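PDB 2YXG: 4-hydroxy-tetrahydrodipicolinate synthase from Methanocaldococcus jannaschii DSM 2661, which probably catalyses the condensation of pyruvate with aspartate beta-semialdehyde to 4-hydroxy-tetrahydrodipicolinate, a step of lysine biosynthesis. Local coordinates for residues Ile102-Asn107 against Arg115-Lys120; Tyr132-Arg137 against Lys161-Asn166. All coordinates share one frame; numbering follows the deposited sequence.

Contact 1. Residues Ile102-Asn107 against Arg115-Lys120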
ATOM      1  N   ILE A 102     -12.906  -9.990 -16.830  1.00 19.11           N
ATOM      2  CA  ILE A 102     -12.170  -9.424 -15.690  1.00 18.39           C
ATOM      3  C   ILE A 102     -11.890 -10.509 -14.647  1.00 19.95           C
ATOM      4  O   ILE A 102     -12.699 -11.452 -14.451  1.00 19.60           O
ATOM      5  CB  ILE A 102     -12.993  -8.235 -15.061  1.00 18.92           C
ATOM      6  CG1 ILE A 102     -12.153  -7.393 -14.063  1.00 19.44           C
ATOM      7  CG2 ILE A 102     -14.327  -8.751 -14.457  1.00 15.98           C
ATOM      8  CD1 ILE A 102     -12.771  -6.001 -13.705  1.00 18.78           C
ATOM      9  N   THR A 103     -10.731 -10.404 -13.977  1.00 19.77           N
ATOM     10  CA  THR A 103     -10.497 -11.251 -12.836  1.00 19.40           C
ATOM     11  C   THR A 103     -11.674 -10.983 -11.853  1.00 19.76           C
ATOM     12  O   THR A 103     -12.021  -9.815 -11.611  1.00 19.64           O
ATOM     13  CB  THR A 103      -9.172 -10.920 -12.123  1.00 20.15           C
ATOM     14  OG1 THR A 103      -9.300  -9.629 -11.498  1.00 20.32           O
ATOM     15  CG2 THR A 103      -7.942 -10.887 -13.132  1.00 18.48           C
ATOM     16  N   PRO A 104     -12.279 -12.051 -11.292  1.00 18.84           N
ATOM     17  CA  PRO A 104     -13.272 -11.908 -10.208  1.00 18.60           C
ATOM     18  C   PRO A 104     -12.820 -10.918  -9.151  1.00 19.36           C
ATOM     19  O   PRO A 104     -11.676 -10.968  -8.701  1.00 19.98           O
ATOM     20  CB  PRO A 104     -13.297 -13.317  -9.591  1.00 18.09           C
ATOM     21  CG  PRO A 104     -13.165 -14.206 -10.823  1.00 17.31           C
ATOM     22  CD  PRO A 104     -12.054 -13.476 -11.619  1.00 17.97           C
ATOM     23  N   TYR A 105     -13.738 -10.055  -8.728  1.00 19.07           N
ATOM     24  CA  TYR A 105     -13.437  -8.946  -7.824  1.00 19.67           C
ATOM     25  C   TYR A 105     -14.082  -9.344  -6.507  1.00 19.90           C
ATOM     26  O   TYR A 105     -14.933 -10.236  -6.498  1.00 19.38           O
ATOM     27  CB  TYR A 105     -14.080  -7.630  -8.355  1.00 19.33           C
ATOM     28  CG  TYR A 105     -15.381  -7.899  -9.047  1.00 17.99           C
ATOM     29  CD1 TYR A 105     -16.579  -7.954  -8.325  1.00 16.38           C
ATOM     30  CD2 TYR A 105     -15.409  -8.191 -10.419  1.00 16.75           C
ATOM     31  CE1 TYR A 105     -17.792  -8.247  -8.993  1.00 15.32           C
ATOM     32  CE2 TYR A 105     -16.589  -8.516 -11.077  1.00 18.35           C
ATOM     33  CZ  TYR A 105     -17.778  -8.540 -10.369  1.00 19.44           C
ATOM     34  OH  TYR A 105     -18.984  -8.826 -11.034  1.00 25.01           O
ATOM     35  N   TYR A 106     -13.659  -8.695  -5.420  1.00 18.99           N
ATOM     36  CA  TYR A 106     -14.236  -8.850  -4.122  1.00 20.11           C
ATOM     37  C   TYR A 106     -14.020 -10.232  -3.437  1.00 19.79           C
ATOM     38  O   TYR A 106     -13.571 -10.281  -2.300  1.00 18.11           O
ATOM     39  CB  TYR A 106     -15.686  -8.373  -4.136  1.00 21.94           C
ATOM     40  CG  TYR A 106     -16.593  -8.870  -3.043  1.00 27.40           C
ATOM     41  CD1 TYR A 106     -16.336  -8.591  -1.668  1.00 31.42           C
ATOM     42  CD2 TYR A 106     -17.726  -9.591  -3.371  1.00 28.63           C
ATOM     43  CE1 TYR A 106     -17.185  -9.071  -0.663  1.00 31.20           C
ATOM     44  CE2 TYR A 106     -18.607 -10.033  -2.383  1.00 32.09           C
ATOM     45  CZ  TYR A 106     -18.335  -9.800  -1.030  1.00 31.90           C
ATOM     46  OH  TYR A 106     -19.276 -10.281  -0.064  1.00 33.78           O
ATOM     47  N   ASN A 107     -14.329 -11.330  -4.116  1.00 19.26           N
ATOM     48  CA  ASN A 107     -14.137 -12.629  -3.490  1.00 19.49           C
ATOM     49  C   ASN A 107     -12.706 -13.162  -3.381  1.00 19.39           C
ATOM     50  O   ASN A 107     -12.469 -14.197  -2.700  1.00 19.62           O
ATOM     51  CB  ASN A 107     -15.187 -13.664  -3.948  1.00 19.33           C
ATOM     52  CG  ASN A 107     -15.157 -13.962  -5.423  1.00 20.45           C
ATOM     53  OD1 ASN A 107     -14.400 -13.367  -6.192  1.00 23.76           O
ATOM     54  ND2 ASN A 107     -16.023 -14.911  -5.847  1.00 16.78           N
ATOM     55  N   ARG A 115      -6.895 -19.299 -12.456  1.00 20.55           N
ATOM     56  CA  ARG A 115      -6.616 -20.166 -13.609  1.00 20.96           C
ATOM     57  C   ARG A 115      -7.848 -21.003 -13.937  1.00 20.97           C
ATOM     58  O   ARG A 115      -8.278 -21.094 -15.072  1.00 21.78           O
ATOM     59  CB  ARG A 115      -5.386 -21.037 -13.346  1.00 21.14           C
ATOM     60  CG  ARG A 115      -4.758 -21.789 -14.573  1.00 21.11           C
ATOM     61  CD  ARG A 115      -3.745 -22.916 -14.116  1.00 24.10           C
ATOM     62  NE  ARG A 115      -4.430 -23.962 -13.326  1.00 31.65           N
ATOM     63  CZ  ARG A 115      -5.326 -24.807 -13.847  1.00 34.13           C
ATOM     64  NH1 ARG A 115      -5.599 -24.769 -15.154  1.00 32.19           N
ATOM     65  NH2 ARG A 115      -5.944 -25.693 -13.077  1.00 33.29           N
ATOM     66  N   LYS A 116      -8.436 -21.604 -12.922  1.00 22.64           N
ATOM     67  CA  LYS A 116      -9.561 -22.511 -13.105  1.00 23.44           C
ATOM     68  C   LYS A 116     -10.759 -21.729 -13.617  1.00 22.23           C
ATOM     69  O   LYS A 116     -11.406 -22.136 -14.587  1.00 22.61           O
ATOM     70  CB  LYS A 116      -9.929 -23.139 -11.777  1.00 23.98           C
ATOM     71  CG  LYS A 116      -9.143 -24.381 -11.353  1.00 28.60           C
ATOM     72  CD  LYS A 116      -9.754 -24.937 -10.023  1.00 26.71           C
ATOM     73  CE  LYS A 116      -9.408 -26.382  -9.818  1.00 34.92           C
ATOM     74  NZ  LYS A 116      -8.093 -26.533  -9.109  1.00 39.03           N
ATOM     75  N   HIS A 117     -11.056 -20.601 -12.956  1.00 21.20           N
ATOM     76  CA  HIS A 117     -12.038 -19.638 -13.469  1.00 19.58           C
ATOM     77  C   HIS A 117     -11.860 -19.322 -14.953  1.00 19.18           C
ATOM     78  O   HIS A 117     -12.793 -19.550 -15.729  1.00 17.76           O
ATOM     79  CB  HIS A 117     -12.061 -18.352 -12.636  1.00 19.44           C
ATOM     80  CG  HIS A 117     -13.063 -17.338 -13.110  1.00 18.15           C
ATOM     81  ND1 HIS A 117     -12.738 -16.321 -13.985  1.00 17.85           N
ATOM     82  CD2 HIS A 117     -14.372 -17.168 -12.802  1.00 12.19           C
ATOM     83  CE1 HIS A 117     -13.806 -15.560 -14.186  1.00 15.89           C
ATOM     84  NE2 HIS A 117     -14.813 -16.062 -13.489  1.00 15.70           N
ATOM     85  N   PHE A 118     -10.678 -18.851 -15.364  1.00 18.22           N
ATOM     86  CA  PHE A 118     -10.508 -18.461 -16.806  1.00 19.90           C
ATOM     87  C   PHE A 118     -10.468 -19.702 -17.715  1.00 20.60           C
ATOM     88  O   PHE A 118     -10.784 -19.630 -18.873  1.00 20.10           O
ATOM     89  CB  PHE A 118      -9.253 -17.572 -17.060  1.00 18.34           C
ATOM     90  CG  PHE A 118      -9.376 -16.173 -16.510  1.00 20.30           C
ATOM     91  CD1 PHE A 118     -10.417 -15.320 -16.929  1.00 22.08           C
ATOM     92  CD2 PHE A 118      -8.501 -15.705 -15.555  1.00 20.71           C
ATOM     93  CE1 PHE A 118     -10.549 -14.031 -16.416  1.00 21.33           C
ATOM     94  CE2 PHE A 118      -8.615 -14.374 -15.057  1.00 21.99           C
ATOM     95  CZ  PHE A 118      -9.628 -13.564 -15.488  1.00 20.31           C
ATOM     96  N   GLY A 119     -10.020 -20.830 -17.158  1.00 22.83           N
ATOM     97  CA  GLY A 119     -10.043 -22.126 -17.850  1.00 22.50           C
ATOM     98  C   GLY A 119     -11.463 -22.497 -18.246  1.00 22.75           C
ATOM     99  O   GLY A 119     -11.694 -22.882 -19.380  1.00 21.80           O
ATOM    100  N   LYS A 120     -12.418 -22.359 -17.323  1.00 23.71           N
ATOM    101  CA  LYS A 120     -13.838 -22.668 -17.629  1.00 24.62           C
ATOM    102  C   LYS A 120     -14.389 -21.715 -18.690  1.00 24.57           C
ATOM    103  O   LYS A 120     -15.167 -22.130 -19.562  1.00 24.70           O
ATOM    104  CB  LYS A 120     -14.751 -22.630 -16.371  1.00 25.74           C
ATOM    105  CG  LYS A 120     -14.372 -23.582 -15.204  1.00 31.75           C
ATOM    106  CD  LYS A 120     -14.783 -25.065 -15.441  1.00 40.45           C
ATOM    107  CE  LYS A 120     -16.239 -25.355 -14.967  1.00 45.50           C
ATOM    108  NZ  LYS A 120     -16.908 -26.603 -15.581  1.00 43.92           N
TER
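Pro104 and His117 reach toward each other tip to tip, the pyrrolidine ring meeting the imidazole over one of its faces. Pro104 CG stands 3.6 Å from the centroid of the His117 ring and only 6° off its normal, a CH-pi contact placed almost exactly over the middle. Pro104 CD lies near the rim of the same imidazole face. On the helix, CG of His117 stands anti to its backbone N (chi1 -179°), on the side of the helix that faces the loop.

Phe118, next in sequence, meets the loop differently. Its side chain crosses that of Thr103 at a slant, and the far end of the ring does the touching: Phe118 CZ lies 3.6 Å from Thr103 CA and 3.9 Å from Thr103 CG2. Thr103 N sits at the ring edge, near the ring plane, while Ile102 O comes to 3.9 Å from Phe118 CZ.

No hydrogen bond joins the two segments; the contact is buried and depends on shape. It belongs to one beta-alpha connection of the TIM barrel: the chain leaves strand 98-102, runs through the loop at 103-107 and returns as helix 111-124, whose inward residues His117 and Phe118 pack back against the beginning of that loop. The two aromatic rings also meet each other, the edge of His117 lying over the rim of one Phe118 face. Around them, His117 rests on Thr81 and Ala84 of helix 81-94, and Phe118 on Leu131 and Leu150. Farther along the loop, Tyr105 and Tyr106 lie at the subunit interface, each ring stacked on the other tyrosine of the pair from the second subunit.

Contact 2. Residues Tyr132-Arg137 against Lys161-Asn166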
ATOM      1  N   TYR A 132      -8.771  -9.250 -18.253  1.00 19.19           N
ATOM      2  CA  TYR A 132      -8.647  -7.871 -17.737  1.00 18.21           C
ATOM      3  C   TYR A 132      -8.194  -7.911 -16.271  1.00 17.85           C
ATOM      4  O   TYR A 132      -8.867  -8.491 -15.423  1.00 17.45           O
ATOM      5  CB  TYR A 132      -9.971  -7.151 -17.893  1.00 18.32           C
ATOM      6  CG  TYR A 132     -10.041  -5.740 -17.331  1.00 19.82           C
ATOM      7  CD1 TYR A 132      -8.884  -4.959 -17.141  1.00 19.27           C
ATOM      8  CD2 TYR A 132     -11.276  -5.164 -17.041  1.00 19.25           C
ATOM      9  CE1 TYR A 132      -8.956  -3.681 -16.625  1.00 19.26           C
ATOM     10  CE2 TYR A 132     -11.364  -3.866 -16.554  1.00 18.44           C
ATOM     11  CZ  TYR A 132     -10.205  -3.133 -16.349  1.00 21.06           C
ATOM     12  OH  TYR A 132     -10.281  -1.836 -15.880  1.00 21.52           O
ATOM     13  N   ASN A 133      -7.023  -7.348 -16.006  1.00 17.44           N
ATOM     14  CA  ASN A 133      -6.471  -7.296 -14.677  1.00 18.56           C
ATOM     15  C   ASN A 133      -6.473  -5.837 -14.195  1.00 17.98           C
ATOM     16  O   ASN A 133      -5.942  -4.950 -14.863  1.00 17.27           O
ATOM     17  CB  ASN A 133      -5.018  -7.868 -14.672  1.00 19.61           C
ATOM     18  CG  ASN A 133      -4.368  -7.865 -13.276  1.00 18.78           C
ATOM     19  OD1 ASN A 133      -4.954  -8.370 -12.289  1.00 18.13           O
ATOM     20  ND2 ASN A 133      -3.144  -7.344 -13.201  1.00 17.11           N
ATOM     21  N   VAL A 134      -7.073  -5.583 -13.038  1.00 18.18           N
ATOM     22  CA  VAL A 134      -7.100  -4.184 -12.491  1.00 18.10           C
ATOM     23  C   VAL A 134      -7.153  -4.271 -10.993  1.00 17.86           C
ATOM     24  O   VAL A 134      -8.193  -4.066 -10.379  1.00 18.58           O
ATOM     25  CB  VAL A 134      -8.272  -3.309 -13.120  1.00 17.91           C
ATOM     26  CG1 VAL A 134      -9.655  -3.992 -12.897  1.00 17.61           C
ATOM     27  CG2 VAL A 134      -8.256  -1.840 -12.643  1.00 16.73           C
ATOM     28  N   PRO A 135      -6.034  -4.620 -10.387  1.00 18.83           N
ATOM     29  CA  PRO A 135      -6.003  -4.872  -8.948  1.00 19.27           C
ATOM     30  C   PRO A 135      -6.574  -3.733  -8.077  1.00 20.57           C
ATOM     31  O   PRO A 135      -7.030  -4.002  -6.963  1.00 19.90           O
ATOM     32  CB  PRO A 135      -4.514  -5.049  -8.630  1.00 19.25           C
ATOM     33  CG  PRO A 135      -3.795  -4.994  -9.910  1.00 19.59           C
ATOM     34  CD  PRO A 135      -4.719  -4.749 -11.035  1.00 19.08           C
ATOM     35  N   SER A 136      -6.522  -2.476  -8.538  1.00 21.10           N
ATOM     36  CA  SER A 136      -6.978  -1.380  -7.696  1.00 22.09           C
ATOM     37  C   SER A 136      -8.510  -1.465  -7.508  1.00 22.41           C
ATOM     38  O   SER A 136      -9.063  -0.916  -6.541  1.00 23.51           O
ATOM     39  CB  SER A 136      -6.568  -0.033  -8.308  1.00 22.47           C
ATOM     40  OG  SER A 136      -7.205   0.135  -9.555  1.00 24.18           O
ATOM     41  N   ARG A 137      -9.205  -2.139  -8.413  1.00 22.25           N
ATOM     42  CA  ARG A 137     -10.635  -2.371  -8.229  1.00 22.60           C
ATOM     43  C   ARG A 137     -10.983  -3.759  -7.687  1.00 22.25           C
ATOM     44  O   ARG A 137     -12.014  -3.925  -7.007  1.00 21.92           O
ATOM     45  CB  ARG A 137     -11.413  -2.143  -9.531  1.00 23.56           C
ATOM     46  CG  ARG A 137     -11.441  -0.708 -10.087  1.00 24.98           C
ATOM     47  CD  ARG A 137     -12.085  -0.769 -11.494  1.00 25.53           C
ATOM     48  NE  ARG A 137     -12.270   0.573 -12.065  1.00 32.15           N
ATOM     49  CZ  ARG A 137     -13.302   1.385 -11.812  1.00 32.52           C
ATOM     50  NH1 ARG A 137     -14.294   0.982 -11.018  1.00 25.88           N
ATOM     51  NH2 ARG A 137     -13.360   2.592 -12.395  1.00 29.49           N
ATOM     52  N   LYS A 161      -5.697  -6.966 -21.085  1.00 20.20           N
ATOM     53  CA  LYS A 161      -5.832  -5.542 -20.737  1.00 19.42           C
ATOM     54  C   LYS A 161      -5.198  -5.358 -19.365  1.00 20.27           C
ATOM     55  O   LYS A 161      -5.749  -5.822 -18.330  1.00 18.16           O
ATOM     56  CB  LYS A 161      -7.301  -5.117 -20.724  1.00 20.19           C
ATOM     57  CG  LYS A 161      -7.589  -3.685 -20.189  1.00 20.00           C
ATOM     58  CD  LYS A 161      -9.147  -3.408 -20.081  1.00 18.10           C
ATOM     59  CE  LYS A 161      -9.408  -1.918 -19.750  1.00 19.68           C
ATOM     60  NZ  LYS A 161     -10.816  -1.605 -19.339  1.00 17.10           N
ATOM     61  N   GLU A 162      -3.993  -4.764 -19.373  1.00 21.13           N
ATOM     62  CA  GLU A 162      -3.201  -4.631 -18.131  1.00 20.78           C
ATOM     63  C   GLU A 162      -3.396  -3.294 -17.477  1.00 20.44           C
ATOM     64  O   GLU A 162      -2.879  -2.295 -17.992  1.00 20.28           O
ATOM     65  CB  GLU A 162      -1.704  -4.933 -18.387  1.00 22.33           C
ATOM     66  CG  GLU A 162      -0.824  -5.049 -17.092  1.00 23.01           C
ATOM     67  CD  GLU A 162      -1.429  -5.977 -16.000  1.00 26.43           C
ATOM     68  OE1 GLU A 162      -1.039  -7.166 -15.997  1.00 27.16           O
ATOM     69  OE2 GLU A 162      -2.274  -5.530 -15.169  1.00 25.00           O
ATOM     70  N   ALA A 163      -4.190  -3.237 -16.399  1.00 19.35           N
ATOM     71  CA  ALA A 163      -4.340  -1.951 -15.636  1.00 20.91           C
ATOM     72  C   ALA A 163      -3.492  -1.801 -14.366  1.00 21.34           C
ATOM     73  O   ALA A 163      -3.662  -0.819 -13.642  1.00 23.89           O
ATOM     74  CB  ALA A 163      -5.818  -1.654 -15.266  1.00 19.58           C
ATOM     75  N   ASN A 164      -2.683  -2.800 -14.053  1.00 21.86           N
ATOM     76  CA  ASN A 164      -1.701  -2.763 -12.971  1.00 22.37           C
ATOM     77  C   ASN A 164      -0.662  -1.775 -13.458  1.00 23.29           C
ATOM     78  O   ASN A 164      -0.084  -1.991 -14.516  1.00 22.99           O
ATOM     79  CB  ASN A 164      -1.060  -4.167 -12.756  1.00 21.17           C
ATOM     80  CG  ASN A 164      -0.041  -4.216 -11.596  1.00 22.74           C
ATOM     81  OD1 ASN A 164       0.597  -3.222 -11.229  1.00 25.20           O
ATOM     82  ND2 ASN A 164       0.127  -5.385 -11.040  1.00 22.74           N
ATOM     83  N   PRO A 165      -0.426  -0.684 -12.679  1.00 24.15           N
ATOM     84  CA  PRO A 165       0.481   0.415 -13.041  1.00 23.80           C
ATOM     85  C   PRO A 165       1.972   0.071 -12.802  1.00 24.82           C
ATOM     86  O   PRO A 165       2.861   0.860 -13.151  1.00 25.50           O
ATOM     87  CB  PRO A 165      -0.001   1.555 -12.125  1.00 23.35           C
ATOM     88  CG  PRO A 165      -0.348   0.845 -10.860  1.00 24.10           C
ATOM     89  CD  PRO A 165      -1.033  -0.466 -11.345  1.00 24.03           C
ATOM     90  N   ASN A 166       2.254  -1.090 -12.225  1.00 25.36           N
ATOM     91  CA  ASN A 166       3.636  -1.570 -12.143  1.00 26.51           C
ATOM     92  C   ASN A 166       4.033  -2.196 -13.474  1.00 26.04           C
ATOM     93  O   ASN A 166       3.710  -3.369 -13.753  1.00 26.11           O
ATOM     94  CB  ASN A 166       3.826  -2.564 -10.991  1.00 27.65           C
ATOM     95  CG  ASN A 166       5.203  -3.268 -11.020  1.00 32.22           C
ATOM     96  OD1 ASN A 166       6.073  -3.034 -11.894  1.00 35.21           O
ATOM     97  ND2 ASN A 166       5.392  -4.162 -10.065  1.00 37.25           N
TER
HETATM   98  O   HOH W   1      -4.583  -1.502 -10.628  1.00 22.81           O
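Tyr132 and Lys161 lie side by side on one face of the sheet, the lysine chain stretched beneath the phenol ring. Lys161 CD packs 3.3 Å from Tyr132 CD1, and Lys161 NZ makes a cation-pi contact 3.8 Å from the ring centroid. Replacing Tyr132 by an alanine would probably open a gap over Lys161 and leave its extended chain freer to turn. In this family the lysine forms the Schiff base with pyruvate and the tyrosine acts as proton donor/acceptor, roles predicted here.

Asn133 N bonds to Lys161 O, and Ala163 N to Asn133 O, in parallel register. On the other face, Asn133 ND2 donates to the syn lone pair of Glu162 OE2 at 2.8 Å, the amide and carboxylate planes 88° apart; Asn164 N grips the same oxygen from its anti side.

Val134 CG2 still packs 3.6 Å from Ala163 CB, but past this pair the fit slackens. Pro135 CG comes no nearer than 4.0 Å to Asn164 CB, the two side chains crossing at about a right angle. A water bridges the backbones there, accepting from Ser136 N and donating to Ala163 O.

Within the barrel, strand 129-133 lies between strands 98-102 and 157-162; Leu100 touches both Tyr132 and Lys161, while helix 168-177 packs on Asn133 and Glu162.

Contacts 1 and 2, with centres about 14 Å apart, meet where strands 98-102 and 129-133 run next to each other. Thr103 N of contact 1 lies 3.0 Å from Tyr132 O of contact 2, a probable hydrogen bond, and Ile102 CD1 packs 3.8 Å from Val134 CG1. Contact 2 holds the predicted catalytic pair, whereas contact 1 carries Tyr106 of the predicted proton relay. That relay spans the subunits: Tyr106 OH bonds to Thr43 OG1 of the second subunit, and within the chain the nearest side-chain atoms of Thr43 and Tyr132 are about 4 Å apart. Arg137 of contact 2 likewise bonds to Tyr106 O of the second subunit.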